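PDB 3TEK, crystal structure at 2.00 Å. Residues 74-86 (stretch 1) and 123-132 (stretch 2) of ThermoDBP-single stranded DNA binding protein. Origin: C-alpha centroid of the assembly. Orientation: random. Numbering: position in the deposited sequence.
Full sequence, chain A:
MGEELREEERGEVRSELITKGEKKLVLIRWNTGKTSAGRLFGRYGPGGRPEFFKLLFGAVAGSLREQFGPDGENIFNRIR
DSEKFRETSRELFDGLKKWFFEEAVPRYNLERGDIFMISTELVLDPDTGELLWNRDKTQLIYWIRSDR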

# COMPACT_ATOMS: atom_id res chain seq x y z
N ASN A 74 16.46 11.55 0.83
CA ASN A 74 16.20 12.86 1.45
C ASN A 74 14.73 13.26 1.34
O ASN A 74 14.18 13.84 2.26
N ILE A 75 14.12 12.96 0.19
CA ILE A 75 12.72 13.28 -0.05
C ILE A 75 11.94 12.48 0.96
O ILE A 75 11.10 13.02 1.67
N PHE A 76 12.23 11.19 1.03
CA PHE A 76 11.52 10.31 1.95
C PHE A 76 11.62 10.74 3.41
O PHE A 76 10.61 10.75 4.13
N ASN A 77 12.83 11.07 3.83
CA ASN A 77 13.07 11.52 5.21
C ASN A 77 12.30 12.78 5.56
O ASN A 77 11.79 12.90 6.66
N ARG A 78 12.18 13.70 4.60
CA ARG A 78 11.33 14.86 4.80
C ARG A 78 9.85 14.50 4.94
O ARG A 78 9.19 14.91 5.90
N ILE A 79 9.30 13.75 3.99
CA ILE A 79 7.87 13.54 3.97
C ILE A 79 7.39 12.55 5.00
O ILE A 79 6.22 12.63 5.46
N ARG A 80 8.30 11.65 5.40
CA ARG A 80 7.98 10.52 6.26
C ARG A 80 7.22 10.88 7.54
O ARG A 80 6.34 10.13 7.98
N ASP A 81 7.57 12.01 8.14
CA ASP A 81 6.92 12.47 9.38
C ASP A 81 6.07 13.76 9.22
O ASP A 81 5.64 14.37 10.22
N SER A 82 5.86 14.20 7.97
CA SER A 82 4.92 15.30 7.66
C SER A 82 3.49 14.86 7.99
O SER A 82 3.14 13.69 7.87
N GLU A 83 2.67 15.83 8.37
CA GLU A 83 1.25 15.59 8.63
C GLU A 83 0.57 14.99 7.41
O GLU A 83 -0.22 14.05 7.53
N LYS A 84 0.86 15.54 6.23
CA LYS A 84 0.16 15.09 5.02
C LYS A 84 0.41 13.62 4.65
O LYS A 84 -0.52 12.89 4.29
N PHE A 85 1.65 13.19 4.73
CA PHE A 85 1.98 11.77 4.47
C PHE A 85 1.40 10.85 5.52
O PHE A 85 0.84 9.81 5.17
N ARG A 86 1.51 11.23 6.79
CA ARG A 86 1.01 10.36 7.86
C ARG A 86 -0.50 10.24 7.76
O ARG A 86 -1.07 9.15 7.88
N VAL A 123 -0.60 7.11 -6.15
CA VAL A 123 0.20 8.24 -6.70
C VAL A 123 0.68 9.08 -5.51
O VAL A 123 -0.11 9.54 -4.69
N LEU A 124 1.99 9.22 -5.38
CA LEU A 124 2.56 10.04 -4.33
C LEU A 124 2.97 11.37 -4.92
O LEU A 124 3.72 11.41 -5.89
N ASP A 125 2.53 12.46 -4.29
CA ASP A 125 3.08 13.79 -4.58
C ASP A 125 4.30 13.98 -3.67
O ASP A 125 4.14 14.19 -2.48
N PRO A 126 5.53 13.89 -4.22
CA PRO A 126 6.68 13.98 -3.33
C PRO A 126 6.88 15.38 -2.72
O PRO A 126 7.63 15.51 -1.75
N ASP A 127 6.25 16.40 -3.30
CA ASP A 127 6.32 17.77 -2.74
C ASP A 127 5.59 17.89 -1.41
O ASP A 127 6.12 18.42 -0.44
N THR A 128 4.36 17.41 -1.39
CA THR A 128 3.48 17.61 -0.23
C THR A 128 3.49 16.39 0.69
O THR A 128 3.16 16.47 1.86
N GLY A 129 3.88 15.24 0.13
CA GLY A 129 3.78 13.97 0.84
C GLY A 129 2.39 13.38 0.71
O GLY A 129 2.09 12.38 1.35
N GLU A 130 1.56 13.98 -0.13
CA GLU A 130 0.21 13.51 -0.39
C GLU A 130 0.21 12.21 -1.17
O GLU A 130 0.72 12.08 -2.28
N LEU A 131 -0.51 11.32 -0.64
CA LEU A 131 -0.61 9.97 -1.14
C LEU A 131 -2.04 9.76 -1.68
O LEU A 131 -3.02 9.96 -0.95
N LEU A 132 -2.29 9.44 -2.94
CA LEU A 132 -3.64 9.27 -3.49
C LEU A 132 -3.82 7.80 -3.84
O LEU A 132 -2.93 7.16 -4.43

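What ties the two stretches together most firmly? Arg78 does, with two hydrogen bonds to backbone carbonyls of the turn. Its CB points toward stretch 2, and the chain runs t, t, p before the guanidinium presents its edge: NH2 donates to Pro126 O at 2.9 Å and NH1 to Asp127 O at 3.0 Å. Both acceptors lie near the guanidinium plane, where its N-H groups point.

What shapes the turn that offers these carbonyls? Asp125, in the t rotamer, accepts at OD1 from Asp127 N at 2.8 Å. A weak hydrogen bond also runs from Thr128 N to Asp125 OD1 at 3.4 Å. Thr128 OG1 (chi1 p) accepts from Glu130 N at 3.2 Å. On the facing stretch, Ser82 (p) caps the helix: its OG accepts from Phe85 N at 3.1 Å and donates to Ile79 O at 2.6 Å.

Why can the backbones come so close at Gly129? Its CA lies 4.6 Å from Phe85 CA, and no side chain intervenes. A CB there would sit tightly against Ser82 OG, Ile79 CB and Phe85 CB, and the backbone angles themselves call for glycine. Gly129 O makes a CA-H...O contact with Phe85 CA at 3.2 Å and lies near the edge of the Phe85 ring.

How do the apolar side chains fill the remaining space? Ile79 (p, t) points inward, its CD1 4.0 Å from Leu124 CD2, while Ile75 (m, t) places CG2 3.9 Å from Pro126 CB. Phe85, with chi1 t, starts sideways, yet its CE1 reaches Leu131 CD2 at 3.7 Å and its CD1 reaches Leu124 CD1 at 4.3 Å. At the exposed margin, Lys84 lays CB 3.3 Å from Thr128 O; its NZ stays 4.5 Å from Glu130 OE2, beyond a salt bridge.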

# COMPACT_ATOMS: atom_id res chain seq x y z
CB ASN A 74 17.07 13.93 0.81
CG ASN A 74 18.53 13.74 1.13
OD1 ASN A 74 18.88 13.46 2.26
ND2 ASN A 74 19.38 13.88 0.15
CB ILE A 75 12.26 12.91 -1.48
CG1 ILE A 75 13.11 13.62 -2.55
CG2 ILE A 75 10.79 13.30 -1.67
CD1 ILE A 75 12.76 13.26 -4.02
CB PHE A 76 11.99 8.87 1.82
CG PHE A 76 11.23 7.92 2.70
CD1 PHE A 76 9.88 7.69 2.47
CD2 PHE A 76 11.85 7.29 3.76
CE1 PHE A 76 9.16 6.85 3.29
CE2 PHE A 76 11.15 6.43 4.58
CZ PHE A 76 9.80 6.21 4.35
CB ASN A 77 14.57 11.68 5.49
CG ASN A 77 15.26 10.36 5.72
OD1 ASN A 77 14.61 9.38 6.09
ND2 ASN A 77 16.57 10.31 5.49
CB ARG A 78 11.49 15.84 3.66
CG ARG A 78 10.54 17.01 3.77
CD ARG A 78 10.93 18.08 2.80
NE ARG A 78 10.87 17.58 1.43
CZ ARG A 78 9.76 17.46 0.70
NH1 ARG A 78 8.56 17.77 1.20
NH2 ARG A 78 9.85 17.01 -0.55
CB ILE A 79 7.34 13.12 2.57
CG1 ILE A 79 7.81 11.73 2.18
CG2 ILE A 79 7.76 14.11 1.54
CD1 ILE A 79 7.10 11.21 0.94
CB ARG A 80 9.26 9.79 6.65
CG ARG A 80 8.99 8.49 7.33
CD ARG A 80 10.26 7.66 7.51
NE ARG A 80 10.33 7.11 8.86
CZ ARG A 80 10.47 7.83 9.96
NH1 ARG A 80 10.59 9.16 9.90
NH2 ARG A 80 10.51 7.22 11.13
CB ASP A 81 7.98 12.64 10.48
CG ASP A 81 9.02 13.73 10.15
OD1 ASP A 81 9.84 14.06 11.03
OD2 ASP A 81 9.03 14.25 9.02
CB SER A 82 4.94 15.61 6.19
OG SER A 82 4.41 14.52 5.45
CB GLU A 83 0.57 16.91 9.05
CG GLU A 83 -0.91 16.74 9.39
CD GLU A 83 -1.85 16.84 8.20
OE1 GLU A 83 -1.46 17.38 7.16
OE2 GLU A 83 -3.02 16.38 8.32
CB LYS A 84 0.52 15.96 3.82
CG LYS A 84 -0.50 15.91 2.71
CD LYS A 84 -1.62 16.95 2.93
CE LYS A 84 -2.93 16.51 2.36
NZ LYS A 84 -3.94 17.62 2.41
CB PHE A 85 3.46 11.55 4.39
CG PHE A 85 3.86 10.14 4.00
CD1 PHE A 85 3.65 9.67 2.72
CD2 PHE A 85 4.47 9.31 4.92
CE1 PHE A 85 4.04 8.37 2.35
CE2 PHE A 85 4.88 8.01 4.57
CZ PHE A 85 4.67 7.54 3.29
CB ARG A 86 1.41 10.87 9.26
CG ARG A 86 2.90 10.86 9.58
CD ARG A 86 3.43 9.45 9.85
NE ARG A 86 4.90 9.42 9.91
CZ ARG A 86 5.65 9.28 11.01
NH1 ARG A 86 5.10 9.12 12.22
NH2 ARG A 86 6.97 9.29 10.88
CB VAL A 123 -0.63 9.11 -7.68
CG1 VAL A 123 0.17 10.37 -8.18
CG2 VAL A 123 -1.08 8.29 -8.89
CB LEU A 124 3.78 9.37 -3.71
CG LEU A 124 4.66 10.21 -2.75
CD1 LEU A 124 3.93 10.55 -1.45
CD2 LEU A 124 5.95 9.47 -2.46
CB ASP A 125 2.02 14.89 -4.33
CG ASP A 125 2.52 16.28 -4.69
OD1 ASP A 125 3.75 16.53 -4.65
OD2 ASP A 125 1.68 17.14 -5.01
CB PRO A 126 7.86 13.58 -4.24
CG PRO A 126 7.45 14.04 -5.59
CD PRO A 126 5.93 13.86 -5.64
CB ASP A 127 5.76 18.81 -3.71
CG ASP A 127 6.55 18.87 -5.00
OD1 ASP A 127 7.77 19.13 -4.89
OD2 ASP A 127 5.97 18.64 -6.09
CB THR A 128 2.06 17.92 -0.69
OG1 THR A 128 1.55 16.83 -1.50
CG2 THR A 128 2.04 19.23 -1.51
CB GLU A 130 -0.63 14.54 -1.15
CG GLU A 130 -2.06 14.05 -1.45
CD GLU A 130 -3.01 15.16 -1.94
OE1 GLU A 130 -2.62 15.95 -2.82
OE2 GLU A 130 -4.15 15.23 -1.44
CB LEU A 131 -0.30 9.08 0.05
CG LEU A 131 -0.02 7.60 -0.04
CD1 LEU A 131 0.77 7.28 -1.31
CD2 LEU A 131 0.75 7.09 1.22
CB LEU A 132 -3.87 10.17 -4.73
CG LEU A 132 -3.66 11.69 -4.51
CD1 LEU A 132 -3.39 12.44 -5.82
CD2 LEU A 132 -4.83 12.37 -3.71